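Local coordinates for Hut operon positive regulatory protein (PDB 4H4L) that binds regulatory sequences on the hut mRNA when histidine is present, suppressing transcription termination and so switching on the operon for histidine utilization, at residues L97-R103 with Y126-P132; R70-A74 with G144-I148; L3-I9 with L107-Y112; A78-L83 with I121-L125; W35-L39 with A57-V63. The protein carries 1 engineered substitution. All coordinates share one frame; numbering follows the deposited sequence.

Interaction 1 (L97-R103 with Y126-P132). With HIS (histidine), chain Q.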
# COMPACT_ATOMS: atom_id res chain seq x y z
N LEU A 97 -8.45 -11.69 9.18
CA LEU A 97 -8.77 -12.32 10.43
C LEU A 97 -8.63 -11.34 11.57
O LEU A 97 -8.08 -11.65 12.63
CB LEU A 97 -7.91 -13.57 10.69
CG LEU A 97 -8.27 -14.56 11.82
CD1 LEU A 97 -9.54 -15.36 11.55
CD2 LEU A 97 -7.17 -15.56 11.99
N ARG A 98 -9.12 -10.13 11.34
CA ARG A 98 -9.31 -9.19 12.42
C ARG A 98 -10.65 -8.51 12.28
O ARG A 98 -11.33 -8.59 11.20
CB ARG A 98 -8.19 -8.16 12.49
CG ARG A 98 -8.15 -7.26 11.30
CD ARG A 98 -6.83 -6.56 11.27
NE ARG A 98 -6.63 -5.82 10.04
CZ ARG A 98 -5.61 -4.99 9.83
NH1 ARG A 98 -4.72 -4.77 10.80
NH2 ARG A 98 -5.49 -4.36 8.67
N THR A 99 -11.04 -7.83 13.36
CA THR A 99 -12.35 -7.22 13.45
C THR A 99 -12.30 -5.99 14.31
O THR A 99 -11.36 -5.84 15.12
CB THR A 99 -13.37 -8.23 13.99
OG1 THR A 99 -14.68 -7.69 13.83
CG2 THR A 99 -13.13 -8.58 15.45
N VAL A 100 -13.27 -5.09 14.11
CA VAL A 100 -13.38 -3.82 14.81
C VAL A 100 -14.69 -3.66 15.58
O VAL A 100 -15.75 -4.09 15.16
CB VAL A 100 -13.31 -2.62 13.85
CG1 VAL A 100 -11.92 -2.46 13.26
CG2 VAL A 100 -14.34 -2.78 12.75
N GLY A 101 -14.59 -3.02 16.73
CA GLY A 101 -15.75 -2.47 17.40
C GLY A 101 -15.46 -0.98 17.46
O GLY A 101 -14.62 -0.52 18.28
N LEU A 102 -16.10 -0.21 16.58
CA LEU A 102 -15.81 1.21 16.56
C LEU A 102 -16.91 2.04 17.21
O LEU A 102 -17.99 1.54 17.55
CB LEU A 102 -15.51 1.69 15.15
CG LEU A 102 -14.24 1.16 14.47
CD1 LEU A 102 -14.13 1.77 13.09
CD2 LEU A 102 -12.99 1.49 15.28
N ARG A 103 -16.57 3.30 17.46
CA ARG A 103 -17.54 4.36 17.65
C ARG A 103 -17.02 5.43 16.71
O ARG A 103 -15.81 5.54 16.56
CB ARG A 103 -17.54 4.86 19.09
CG ARG A 103 -18.55 5.98 19.35
CD ARG A 103 -18.57 6.50 20.80
NE ARG A 103 -19.42 7.70 20.94
CZ ARG A 103 -19.43 8.51 21.99
NH1 ARG A 103 -18.64 8.29 23.04
NH2 ARG A 103 -20.23 9.57 22.00
N TYR A 126 -12.94 5.59 16.67
CA TYR A 126 -12.28 5.01 17.86
C TYR A 126 -12.88 3.71 18.35
O TYR A 126 -14.07 3.51 18.32
CB TYR A 126 -12.16 6.02 19.02
CG TYR A 126 -11.60 5.40 20.29
CD1 TYR A 126 -12.44 5.05 21.36
CD2 TYR A 126 -10.23 5.11 20.40
CE1 TYR A 126 -11.93 4.45 22.51
CE2 TYR A 126 -9.72 4.51 21.54
CZ TYR A 126 -10.57 4.19 22.58
OH TYR A 126 -10.04 3.59 23.70
N GLY A 127 -12.03 2.81 18.83
CA GLY A 127 -12.51 1.54 19.34
C GLY A 127 -11.42 0.50 19.34
O GLY A 127 -10.25 0.80 19.43
N THR A 128 -11.79 -0.75 19.26
CA THR A 128 -10.78 -1.77 19.21
C THR A 128 -10.73 -2.52 17.88
O THR A 128 -11.64 -2.41 17.04
CB THR A 128 -10.99 -2.82 20.29
OG1 THR A 128 -12.06 -3.65 19.87
CG2 THR A 128 -11.28 -2.16 21.62
N ILE A 129 -9.62 -3.24 17.73
CA ILE A 129 -9.33 -4.11 16.63
C ILE A 129 -8.67 -5.32 17.29
O ILE A 129 -7.94 -5.17 18.28
CB ILE A 129 -8.38 -3.42 15.62
CG1 ILE A 129 -8.30 -4.23 14.32
CG2 ILE A 129 -7.02 -3.11 16.26
CD1 ILE A 129 -7.91 -3.39 13.12
N GLY A 130 -8.95 -6.52 16.76
CA GLY A 130 -8.46 -7.75 17.39
C GLY A 130 -9.00 -8.96 16.66
O GLY A 130 -9.67 -8.82 15.62
N ALA A 131 -8.70 -10.13 17.21
CA ALA A 131 -9.01 -11.40 16.58
C ALA A 131 -10.50 -11.64 16.62
O ALA A 131 -11.17 -11.09 17.50
CB ALA A 131 -8.28 -12.53 17.28
N PRO A 132 -11.03 -12.46 15.67
CA PRO A 132 -12.48 -12.69 15.55
C PRO A 132 -13.12 -13.14 16.86
O PRO A 132 -14.31 -12.90 17.06
CB PRO A 132 -12.57 -13.80 14.50
CG PRO A 132 -11.37 -13.56 13.65
CD PRO A 132 -10.29 -13.22 14.63
N HIS Q . -6.27 -10.35 14.22
CA HIS Q . -5.38 -9.39 14.93
C HIS Q . -5.37 -9.81 16.33
O HIS Q . -5.35 -11.01 16.53
CB HIS Q . -5.91 -7.96 14.83
CG HIS Q . -4.85 -6.88 14.98
ND1 HIS Q . -4.67 -5.88 14.06
CD2 HIS Q . -3.93 -6.64 15.97
CE1 HIS Q . -3.70 -5.08 14.46
NE2 HIS Q . -3.26 -5.53 15.62
OXT HIS Q . -5.39 -8.98 17.25
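R98 and I129 meet aslant at the end of this strand pair, I129 CD1 lying 3.8 Å from R98 CD, and both border a bound histidine. CB of R98 touches CB of that ligand at 3.3 Å. With CG set between its backbone N and carbonyl carbon (chi1 65°) and the chain extended from there to NE, R98 carries its guanidinium alongside the ligand's imidazole. The ring nitrogen ND1 of the histidine lies at the guanidinium edge, in plane, and takes a weak but nearly straight hydrogen bond from R98 NH1 (3.4 Å, 164° at the hydrogen). NE and NH2 are fixed by the backbone carbonyls of L92 and T87. A leucine in its place would probably leave ND1 without this donor and both carbonyls without their mates.

I129 CD1 also reaches V100 CG1 at 4.1 Å. L97 and P132 cross at about a right angle, L97 CD1 coming 3.3 Å from P132 CG. A131 CB sits 3.4 Å from atom O of the ligand histidine. The backbones hold this register through paired bonds at T99–G130, G101–T128 and R103–Y126. Where L102 faces G127, any CB on G127 would collide with G101 O. The result is an antiparallel beta hairpin whose end lines a histidine pocket shared with R88 and H138, to which Y69 of a second subunit adds a hydrogen bond.

Interaction 2 (R70-A74 with G144-I148). With ZN (zinc ion), chain N; HIS (histidine), chain M.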
# COMPACT_ATOMS: atom_id res chain seq x y z
N ARG A 70 -21.92 14.70 -4.87
CA ARG A 70 -20.94 15.60 -4.27
C ARG A 70 -20.65 15.37 -2.79
O ARG A 70 -19.51 15.17 -2.44
CB ARG A 70 -21.37 17.06 -4.53
CG ARG A 70 -20.56 18.06 -3.76
CD ARG A 70 -20.73 19.46 -4.30
NE ARG A 70 -19.47 20.17 -4.16
CZ ARG A 70 -18.59 20.35 -5.15
NH1 ARG A 70 -18.85 19.89 -6.38
NH2 ARG A 70 -17.45 21.01 -4.91
N GLU A 71 -21.67 15.38 -1.93
CA GLU A 71 -21.43 15.31 -0.49
C GLU A 71 -21.06 13.90 -0.07
O GLU A 71 -20.37 13.71 0.94
CB GLU A 71 -22.65 15.77 0.30
CG GLU A 71 -23.07 17.21 0.03
CD GLU A 71 -23.45 17.93 1.31
OE1 GLU A 71 -23.97 17.30 2.24
OE2 GLU A 71 -23.24 19.16 1.40
N SER A 72 -21.54 12.92 -0.83
CA SER A 72 -21.22 11.53 -0.55
C SER A 72 -19.79 11.22 -0.89
O SER A 72 -19.12 10.53 -0.13
CB SER A 72 -22.12 10.58 -1.32
OG SER A 72 -23.40 10.64 -0.76
N HIS A 73 -19.32 11.74 -2.02
CA HIS A 73 -17.93 11.56 -2.41
C HIS A 73 -16.94 12.10 -1.38
O HIS A 73 -15.89 11.51 -1.17
CB HIS A 73 -17.68 12.20 -3.75
CG HIS A 73 -16.33 11.89 -4.32
ND1 HIS A 73 -15.25 12.62 -4.04
CD2 HIS A 73 -15.92 10.91 -5.21
CE1 HIS A 73 -14.19 12.13 -4.69
NE2 HIS A 73 -14.60 11.08 -5.41
N ALA A 74 -17.28 13.20 -0.72
CA ALA A 74 -16.43 13.74 0.31
C ALA A 74 -16.49 12.82 1.51
O ALA A 74 -15.48 12.48 2.12
CB ALA A 74 -16.91 15.13 0.71
N GLY A 144 -10.11 11.14 9.29
CA GLY A 144 -10.10 11.54 7.88
C GLY A 144 -10.66 12.93 7.77
O GLY A 144 -11.71 13.22 8.34
N ILE A 145 -9.95 13.79 7.05
CA ILE A 145 -10.38 15.18 6.87
C ILE A 145 -10.48 15.53 5.39
O ILE A 145 -9.49 15.51 4.69
CB ILE A 145 -9.48 16.17 7.64
CG1 ILE A 145 -9.74 15.98 9.14
CG2 ILE A 145 -9.79 17.61 7.24
CD1 ILE A 145 -8.59 16.33 10.07
N ASN A 146 -11.68 15.86 4.94
CA ASN A 146 -11.86 16.31 3.58
C ASN A 146 -12.72 17.59 3.48
O ASN A 146 -13.46 17.94 4.41
CB ASN A 146 -12.50 15.19 2.80
CG ASN A 146 -12.30 15.31 1.32
OD1 ASN A 146 -11.47 16.09 0.83
ND2 ASN A 146 -13.07 14.53 0.58
N HIS A 147 -12.61 18.28 2.36
CA HIS A 147 -13.49 19.40 2.06
C HIS A 147 -14.85 18.89 1.61
O HIS A 147 -14.95 17.78 1.07
CB HIS A 147 -12.85 20.32 1.01
CG HIS A 147 -12.54 19.63 -0.31
ND1 HIS A 147 -11.47 18.82 -0.47
CD2 HIS A 147 -13.18 19.69 -1.54
CE1 HIS A 147 -11.42 18.39 -1.75
NE2 HIS A 147 -12.47 18.92 -2.41
N ILE A 148 -15.93 19.66 1.83
CA ILE A 148 -17.25 19.14 1.45
C ILE A 148 -18.10 20.07 0.58
O ILE A 148 -18.06 20.03 -0.66
CB ILE A 148 -18.02 18.56 2.67
CG1 ILE A 148 -19.31 17.86 2.23
CG2 ILE A 148 -18.29 19.62 3.72
CD1 ILE A 148 -19.92 16.97 3.30
OXT ILE A 148 -18.86 20.87 1.11
ZN ZN N . -13.55 9.21 -5.62
N HIS M . -18.33 3.78 -2.84
CA HIS M . -17.48 4.91 -3.30
C HIS M . -18.35 6.07 -3.51
O HIS M . -19.03 6.41 -2.55
CB HIS M . -16.72 4.60 -4.58
CG HIS M . -15.65 5.62 -4.91
ND1 HIS M . -14.38 5.27 -5.28
CD2 HIS M . -15.68 6.99 -4.86
CE1 HIS M . -13.66 6.38 -5.48
NE2 HIS M . -14.47 7.42 -5.21
OXT HIS M . -18.38 6.68 -4.59
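A74 and I148 join helix 70-87 to the C-terminal end of strand 137-147, an outer strand of the chain's four-stranded antiparallel sheet. The apolar part centres on the A74 methyl group: its CB lies 3.9 Å from I148 CG1 and 3.3 Å from the carbonyl O of H147. With CG1 anti to its backbone N (chi1 -173°), I148 brings CD1 to within 4.0 Å of E71 O.

No hydrogen bond spans the two segments; several charged and ring groups find their partners outside them. E71 forms a salt bridge with R108, R70 NH1 bonds to backbone carbonyls of E117 and D119 of a fourth subunit, and H73 ND1 pairs with H147 ND1 of that same subunit.

Metal binding occupies the other ring nitrogen of H73. Its NE2 coordinates zinc together with NE2 of H77, NE2 of H138 of a fifth subunit and NE2 of a bound histidine, so the site links subunits and ligand through four imidazoles.

On the strand, N146 turns its amide toward the helix, ND2 approaching A74 CA at 3.5 Å, while OD1 accepts a weak bond from H147 N at 2.9 Å.

Interaction 3 (L3-I9 with L107-Y112)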
# COMPACT_ATOMS: atom_id res chain seq x y z
N LEU A 3 -6.07 28.20 10.57
CA LEU A 3 -7.19 27.70 11.35
C LEU A 3 -7.54 28.60 12.54
O LEU A 3 -6.66 29.24 13.12
CB LEU A 3 -6.88 26.28 11.87
CG LEU A 3 -6.20 25.23 10.96
CD1 LEU A 3 -4.69 25.19 11.16
CD2 LEU A 3 -6.79 23.85 11.22
N HIS A 4 -8.82 28.66 12.90
CA HIS A 4 -9.21 29.21 14.20
C HIS A 4 -8.91 28.15 15.21
O HIS A 4 -9.39 27.02 15.09
CB HIS A 4 -10.69 29.62 14.24
CG HIS A 4 -11.09 30.39 15.50
ND1 HIS A 4 -11.46 31.69 15.46
CD2 HIS A 4 -11.17 30.00 16.83
CE1 HIS A 4 -11.76 32.11 16.71
NE2 HIS A 4 -11.59 31.07 17.55
N LYS A 5 -8.12 28.53 16.21
CA LYS A 5 -7.48 27.60 17.15
C LYS A 5 -8.41 26.81 18.07
O LYS A 5 -8.10 25.68 18.44
CB LYS A 5 -6.42 28.34 17.99
N GLU A 6 -9.54 27.41 18.45
CA GLU A 6 -10.51 26.74 19.34
C GLU A 6 -11.81 26.33 18.64
O GLU A 6 -12.88 26.25 19.25
CB GLU A 6 -10.77 27.56 20.62
CG GLU A 6 -10.88 29.07 20.39
CD GLU A 6 -11.06 29.83 21.72
OE1 GLU A 6 -10.77 29.25 22.80
OE2 GLU A 6 -11.49 31.01 21.66
N ARG A 7 -11.71 26.09 17.34
CA ARG A 7 -12.69 25.28 16.61
C ARG A 7 -11.95 24.39 15.58
O ARG A 7 -12.30 24.34 14.39
CB ARG A 7 -13.87 26.11 16.05
CG ARG A 7 -13.53 27.24 15.09
CD ARG A 7 -14.79 27.83 14.47
NE ARG A 7 -15.56 28.65 15.41
CZ ARG A 7 -16.80 28.38 15.85
NH1 ARG A 7 -17.44 27.30 15.43
NH2 ARG A 7 -17.39 29.20 16.70
N ARG A 8 -10.91 23.71 16.05
CA ARG A 8 -10.12 22.80 15.22
C ARG A 8 -10.90 21.49 15.09
O ARG A 8 -11.03 20.73 16.05
CB ARG A 8 -8.72 22.58 15.82
CG ARG A 8 -7.72 23.72 15.58
CD ARG A 8 -6.38 23.55 16.31
NE ARG A 8 -6.53 23.28 17.75
CZ ARG A 8 -5.53 23.21 18.64
NH1 ARG A 8 -4.27 23.40 18.26
NH2 ARG A 8 -5.80 22.95 19.91
N ILE A 9 -11.42 21.26 13.89
CA ILE A 9 -12.42 20.20 13.64
C ILE A 9 -12.04 18.77 14.08
O ILE A 9 -12.87 18.05 14.66
CB ILE A 9 -12.87 20.24 12.18
CG1 ILE A 9 -13.92 19.17 11.92
CG2 ILE A 9 -11.65 20.20 11.27
CD1 ILE A 9 -14.75 19.39 10.67
N LEU A 107 -17.97 15.44 12.06
CA LEU A 107 -18.12 16.89 12.14
C LEU A 107 -18.11 17.57 10.79
O LEU A 107 -17.33 17.19 9.91
CB LEU A 107 -17.02 17.49 13.01
CG LEU A 107 -17.35 17.89 14.44
CD1 LEU A 107 -16.29 18.85 14.94
CD2 LEU A 107 -18.70 18.58 14.53
N ARG A 108 -18.98 18.57 10.63
CA ARG A 108 -19.00 19.43 9.44
C ARG A 108 -19.16 20.93 9.74
O ARG A 108 -20.03 21.35 10.52
CB ARG A 108 -20.06 18.98 8.43
CG ARG A 108 -20.27 20.00 7.33
CD ARG A 108 -21.54 19.71 6.56
NE ARG A 108 -21.56 20.39 5.27
CZ ARG A 108 -22.23 19.95 4.20
NH1 ARG A 108 -22.93 18.81 4.29
NH2 ARG A 108 -22.20 20.64 3.06
N GLY A 109 -18.34 21.73 9.08
CA GLY A 109 -18.31 23.17 9.29
C GLY A 109 -16.98 23.71 8.82
O GLY A 109 -16.10 22.95 8.43
N ASN A 110 -16.84 25.03 8.87
CA ASN A 110 -15.60 25.66 8.46
C ASN A 110 -14.70 26.01 9.64
O ASN A 110 -15.11 26.78 10.50
CB ASN A 110 -15.91 26.90 7.63
CG ASN A 110 -14.68 27.46 6.97
OD1 ASN A 110 -13.57 27.22 7.42
ND2 ASN A 110 -14.88 28.19 5.88
N PRO A 111 -13.48 25.44 9.69
CA PRO A 111 -12.50 25.73 10.75
C PRO A 111 -11.31 26.64 10.36
O PRO A 111 -10.35 26.76 11.15
CB PRO A 111 -11.99 24.34 11.14
CG PRO A 111 -12.17 23.51 9.90
CD PRO A 111 -13.08 24.24 8.93
N TYR A 112 -11.37 27.26 9.17
CA TYR A 112 -10.32 28.15 8.66
C TYR A 112 -10.66 29.63 8.87
O TYR A 112 -11.79 29.94 9.27
CB TYR A 112 -10.07 27.89 7.18
CG TYR A 112 -9.55 26.51 6.90
CD1 TYR A 112 -10.43 25.46 6.62
CD2 TYR A 112 -8.18 26.24 6.91
CE1 TYR A 112 -9.96 24.19 6.36
CE2 TYR A 112 -7.71 24.96 6.66
CZ TYR A 112 -8.60 23.94 6.38
OH TYR A 112 -8.15 22.66 6.13
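Y112, whose backbone forms a single bridge with L3 (CA to CA 4.2 Å), has its CB pointing away from segment 3-9. At the edge of its aromatic ring, in plane, lies N110 OD1; the ring of W120 also meets it, and Y112 OH bonds to E137 O of a third subunit. The neighbouring pyrrolidine ring of P111 takes much of the packing from segment 3-9. I9 CG2 approaches P111 CG at 3.6 Å, and R7 O comes 3.3 Å from P111 CB. H4 leads its imidazole outward, with E6 CG in plane at the edge.

I9 continues the apolar contact onto the strand. Its CG1, anti to the backbone N (chi1 -179°), lies 3.7 Å from L107 CB, the two side chains sliding past each other in opposite directions. The remaining methyl, CD1, reaches L107 O at 3.5 Å.

One hydrogen bond ties the backbones: H4 N donates to P111 O at 3.0 Å (150° at the hydrogen), from a position tilted 31° off the carbonyl plane. The acceptor's chain is itself shaped by an Asx turn, since N110 OD1 receives Y112 N at 2.8 Å. In segment 3-9, H4 to R7 form a type I turn, and R8 takes the N-cap position of helix 9-17. The geometry is that of an N-terminal arm docked on the turn leaving strand 99-109, at the point where helix 9-17 begins against the sheet.

Interaction 4 (A78-L83 with I121-L125)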
# COMPACT_ATOMS: atom_id res chain seq x y z
N ALA A 78 -13.46 10.78 3.07
CA ALA A 78 -12.96 11.19 4.39
C ALA A 78 -12.91 9.96 5.28
O ALA A 78 -12.03 9.82 6.14
CB ALA A 78 -13.85 12.25 5.00
N THR A 79 -13.83 9.05 5.02
CA THR A 79 -13.89 7.79 5.70
C THR A 79 -12.70 6.92 5.35
O THR A 79 -12.09 6.37 6.28
CB THR A 79 -15.18 7.05 5.37
OG1 THR A 79 -16.29 7.89 5.69
CG2 THR A 79 -15.26 5.72 6.15
N MET A 80 -12.40 6.76 4.05
CA MET A 80 -11.23 5.95 3.61
C MET A 80 -10.06 6.41 4.41
O MET A 80 -9.33 5.60 5.01
CB MET A 80 -10.81 6.19 2.16
CG MET A 80 -11.72 5.64 1.10
SD MET A 80 -11.23 3.98 0.69
CE MET A 80 -12.35 3.14 1.82
N GLU A 81 -9.88 7.72 4.44
CA GLU A 81 -8.78 8.29 5.13
C GLU A 81 -8.77 7.93 6.61
O GLU A 81 -7.72 7.56 7.13
CB GLU A 81 -8.67 9.79 4.87
CG GLU A 81 -7.69 10.04 3.76
CD GLU A 81 -7.73 11.44 3.23
OE1 GLU A 81 -8.03 11.61 2.02
OE2 GLU A 81 -7.42 12.35 4.04
N ALA A 82 -9.91 7.97 7.27
CA ALA A 82 -9.97 7.56 8.68
C ALA A 82 -9.68 6.09 8.88
O ALA A 82 -9.06 5.72 9.86
CB ALA A 82 -11.31 7.95 9.32
N LEU A 83 -10.15 5.25 7.98
CA LEU A 83 -9.88 3.80 8.07
C LEU A 83 -8.37 3.47 7.87
O LEU A 83 -7.91 2.40 8.31
CB LEU A 83 -10.72 3.03 7.04
CG LEU A 83 -12.22 2.79 7.16
CD1 LEU A 83 -12.80 2.42 5.80
CD2 LEU A 83 -12.44 1.65 8.14
N ILE A 121 -15.14 18.35 6.28
CA ILE A 121 -15.73 17.26 7.08
C ILE A 121 -14.65 16.43 7.79
O ILE A 121 -13.51 16.39 7.37
CB ILE A 121 -16.73 16.42 6.25
CG1 ILE A 121 -17.56 15.50 7.13
CG2 ILE A 121 -16.02 15.65 5.15
CD1 ILE A 121 -18.72 14.87 6.39
N ALA A 122 -15.01 15.79 8.90
CA ALA A 122 -14.02 15.04 9.63
C ALA A 122 -14.70 13.81 10.10
O ALA A 122 -15.74 13.91 10.72
CB ALA A 122 -13.49 15.82 10.81
N VAL A 123 -14.13 12.65 9.77
CA VAL A 123 -14.66 11.38 10.18
C VAL A 123 -13.65 10.80 11.17
O VAL A 123 -12.50 10.58 10.81
CB VAL A 123 -14.87 10.49 8.96
CG1 VAL A 123 -15.53 9.19 9.35
CG2 VAL A 123 -15.73 11.21 7.92
N SER A 124 -14.03 10.63 12.43
CA SER A 124 -13.07 10.23 13.44
C SER A 124 -13.50 8.89 13.98
O SER A 124 -14.67 8.72 14.32
CB SER A 124 -13.00 11.24 14.59
OG SER A 124 -12.61 12.54 14.14
N LEU A 125 -12.58 7.93 14.03
CA LEU A 125 -12.94 6.58 14.42
C LEU A 125 -12.24 6.22 15.72
O LEU A 125 -11.06 6.53 15.86
CB LEU A 125 -12.47 5.63 13.33
CG LEU A 125 -13.15 5.78 11.98
CD1 LEU A 125 -12.41 4.94 10.95
CD2 LEU A 125 -14.59 5.31 12.09
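A82 and V123 make the tight part of this contact: the methyl CB of A82 settles 3.2 Å from V123 O, so the helix rests directly on strand backbone there. The same methyl, A82 CB, meets L125 CD1 at 3.6 Å. One turn earlier, A78 CB touches V123 CG2, also at 3.6 Å, and lies 4.0 Å from I121 CG2. With CG1 anti to the backbone N (chi1 -175°), V123 puts CG2 against A78, and both its methyls, CG1 and CG2, lie 4.0 Å from T79 OG1.

Two alanines, four residues apart, thus let the axes of segments 78-83 and 121-125 approach to 7.6 Å, crossing at -32°. Helices pack on both faces of an antiparallel sheet here, a layered alpha+beta arrangement. I121, V123 and L125 point to this helix, while A122 and S124 point to the other face, where helix 9-17 lies.

The L83 side chain packs more loosely, its CD2 staying 4.3 Å from L125 CD1. The T79 hydroxyl is satisfied within the helix by L75 O. M80 and E81, both partly exposed, make no contact with the strand segment and reach other subunits: M80 packs on L96 of a fifth subunit, and E81 OE2 forms a salt bridge with R88 of a third.

Interaction 5 (W35-L39 with A57-V63)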
# COMPACT_ATOMS: atom_id res chain seq x y z
N TRP A 35 -21.61 23.89 14.09
CA TRP A 35 -21.36 22.48 13.73
C TRP A 35 -22.58 21.61 13.50
O TRP A 35 -23.44 21.45 14.37
CB TRP A 35 -20.43 21.77 14.74
CG TRP A 35 -19.14 22.49 15.01
CD1 TRP A 35 -18.75 23.11 16.21
CD2 TRP A 35 -18.02 22.72 14.08
NE1 TRP A 35 -17.51 23.68 16.08
CE2 TRP A 35 -17.02 23.49 14.83
CE3 TRP A 35 -17.76 22.38 12.76
CZ2 TRP A 35 -15.82 23.88 14.26
CZ3 TRP A 35 -16.55 22.79 12.19
CH2 TRP A 35 -15.60 23.52 12.92
N LYS A 36 -22.64 21.02 12.31
CA LYS A 36 -23.43 19.83 12.10
C LYS A 36 -22.64 18.63 12.68
O LYS A 36 -21.45 18.46 12.41
CB LYS A 36 -23.70 19.67 10.61
CG LYS A 36 -25.18 19.60 10.24
CD LYS A 36 -25.99 20.77 10.78
CE LYS A 36 -27.30 20.91 10.03
NZ LYS A 36 -28.18 19.71 10.15
N VAL A 37 -23.27 17.81 13.50
CA VAL A 37 -22.51 16.81 14.25
C VAL A 37 -23.30 15.57 14.53
O VAL A 37 -24.47 15.63 14.85
CB VAL A 37 -21.92 17.37 15.56
CG1 VAL A 37 -23.01 17.71 16.57
CG2 VAL A 37 -20.92 16.38 16.15
N CYS A 38 -22.61 14.44 14.47
CA CYS A 38 -23.25 13.15 14.37
C CYS A 38 -22.37 12.09 15.03
O CYS A 38 -21.15 12.09 14.88
CB CYS A 38 -23.48 12.88 12.89
SG CYS A 38 -23.64 11.16 12.43
N LEU A 39 -23.00 11.18 15.77
CA LEU A 39 -22.28 10.13 16.50
C LEU A 39 -22.90 8.79 16.22
O LEU A 39 -24.01 8.73 15.70
CB LEU A 39 -22.32 10.40 18.00
CG LEU A 39 -21.63 11.67 18.49
CD1 LEU A 39 -21.57 11.66 20.00
CD2 LEU A 39 -20.23 11.78 17.91
N ALA A 57 -25.82 7.09 8.95
CA ALA A 57 -25.97 7.98 10.10
C ALA A 57 -25.79 9.46 9.77
O ALA A 57 -26.47 10.30 10.33
CB ALA A 57 -25.06 7.58 11.26
N SER A 58 -24.87 9.78 8.86
CA SER A 58 -24.65 11.17 8.44
C SER A 58 -25.78 11.68 7.54
O SER A 58 -26.02 12.89 7.42
CB SER A 58 -23.32 11.32 7.69
OG SER A 58 -22.30 10.51 8.25
N LYS A 59 -26.46 10.75 6.87
CA LYS A 59 -27.60 11.10 6.03
C LYS A 59 -28.90 11.23 6.84
O LYS A 59 -29.67 12.17 6.61
CB LYS A 59 -27.78 10.08 4.91
CG LYS A 59 -26.93 10.32 3.67
CD LYS A 59 -26.69 8.96 3.01
CE LYS A 59 -26.82 9.01 1.50
NZ LYS A 59 -25.61 9.62 0.86
N LYS A 60 -29.16 10.29 7.75
CA LYS A 60 -30.36 10.33 8.61
C LYS A 60 -30.40 11.62 9.41
O LYS A 60 -31.41 12.31 9.42
CB LYS A 60 -30.47 9.11 9.52
N SER A 61 -29.28 11.94 10.07
CA SER A 61 -29.11 13.29 10.62
C SER A 61 -28.77 14.30 9.50
O SER A 61 -28.77 13.97 8.29
CB SER A 61 -28.10 13.33 11.76
OG SER A 61 -26.78 13.06 11.30
N GLY A 62 -28.51 15.53 9.89
CA GLY A 62 -28.48 16.61 8.90
C GLY A 62 -27.15 16.71 8.21
O GLY A 62 -26.98 17.49 7.28
N VAL A 63 -26.22 15.88 8.67
CA VAL A 63 -24.80 16.05 8.44
C VAL A 63 -24.35 16.14 6.98
O VAL A 63 -23.50 16.96 6.65
CB VAL A 63 -24.03 15.01 9.25
CG1 VAL A 63 -22.53 15.24 9.14
CG2 VAL A 63 -24.48 15.08 10.70
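A57 O, which C38 SG approaches at 3.6 Å without a hydrogen bond, is gripped twice by S61. The hydroxyl OG of S61 donates to A57 O at 2.9 Å, in the carbonyl plane, and S61 N donates to the same A57 O at 3.3 Å. OG reaches back because it sits between the backbone N and carbonyl carbon of S61 (chi1 68°), just where the chain leaves helical geometry. An alanine here would probably leave A57 O with its backbone donor alone and open a small gap beside C38 CB, which now lies 3.7 Å from S61 OG.

C38 carries the apolar part. Its SG, anti to the backbone N (chi1 157°), extends toward the helix and comes 4.0 Å from A57 CB, while V63 CG2 closes on C38 CB at 3.3 Å. In the fold, this packs the C-terminal end of helix 47-60 and the loop after it against the start of strand 36-44, an outer strand of the chain's antiparallel sheet. V37 points to the other face, toward helices 9-17 and 26-32.

On the solvent side K36, its chain bent at chi2 and chi4, curls over the loop and brings NZ 3.4 Å from G62 CA. Further in, V63 O accepts a hydrogen bond from R108 NH1 of the neighbouring strand.

From the N terminus, interaction 3 opens first, and its loop from 3-9 to 107-112 spans most of the chain, tying the N-terminal arm to strand 99-109. Interaction 5 closes early within that span, between strand 36-44 and the end of helix 47-60. Interaction 2 then opens at 70-74 and shuts only at the C terminus, crossing interaction 3 and tying helix 70-87 to strand 137-147. Interactions 4 and 1 both lie within its loop, crossing each other and interaction 3: 4 ties the same helix to strand 120-130, and 1 pairs that strand with 99-109. All five reach the same sheet, and L102 CD1 of interaction 1 meets L125 CD2 of interaction 4 at 3.7 Å.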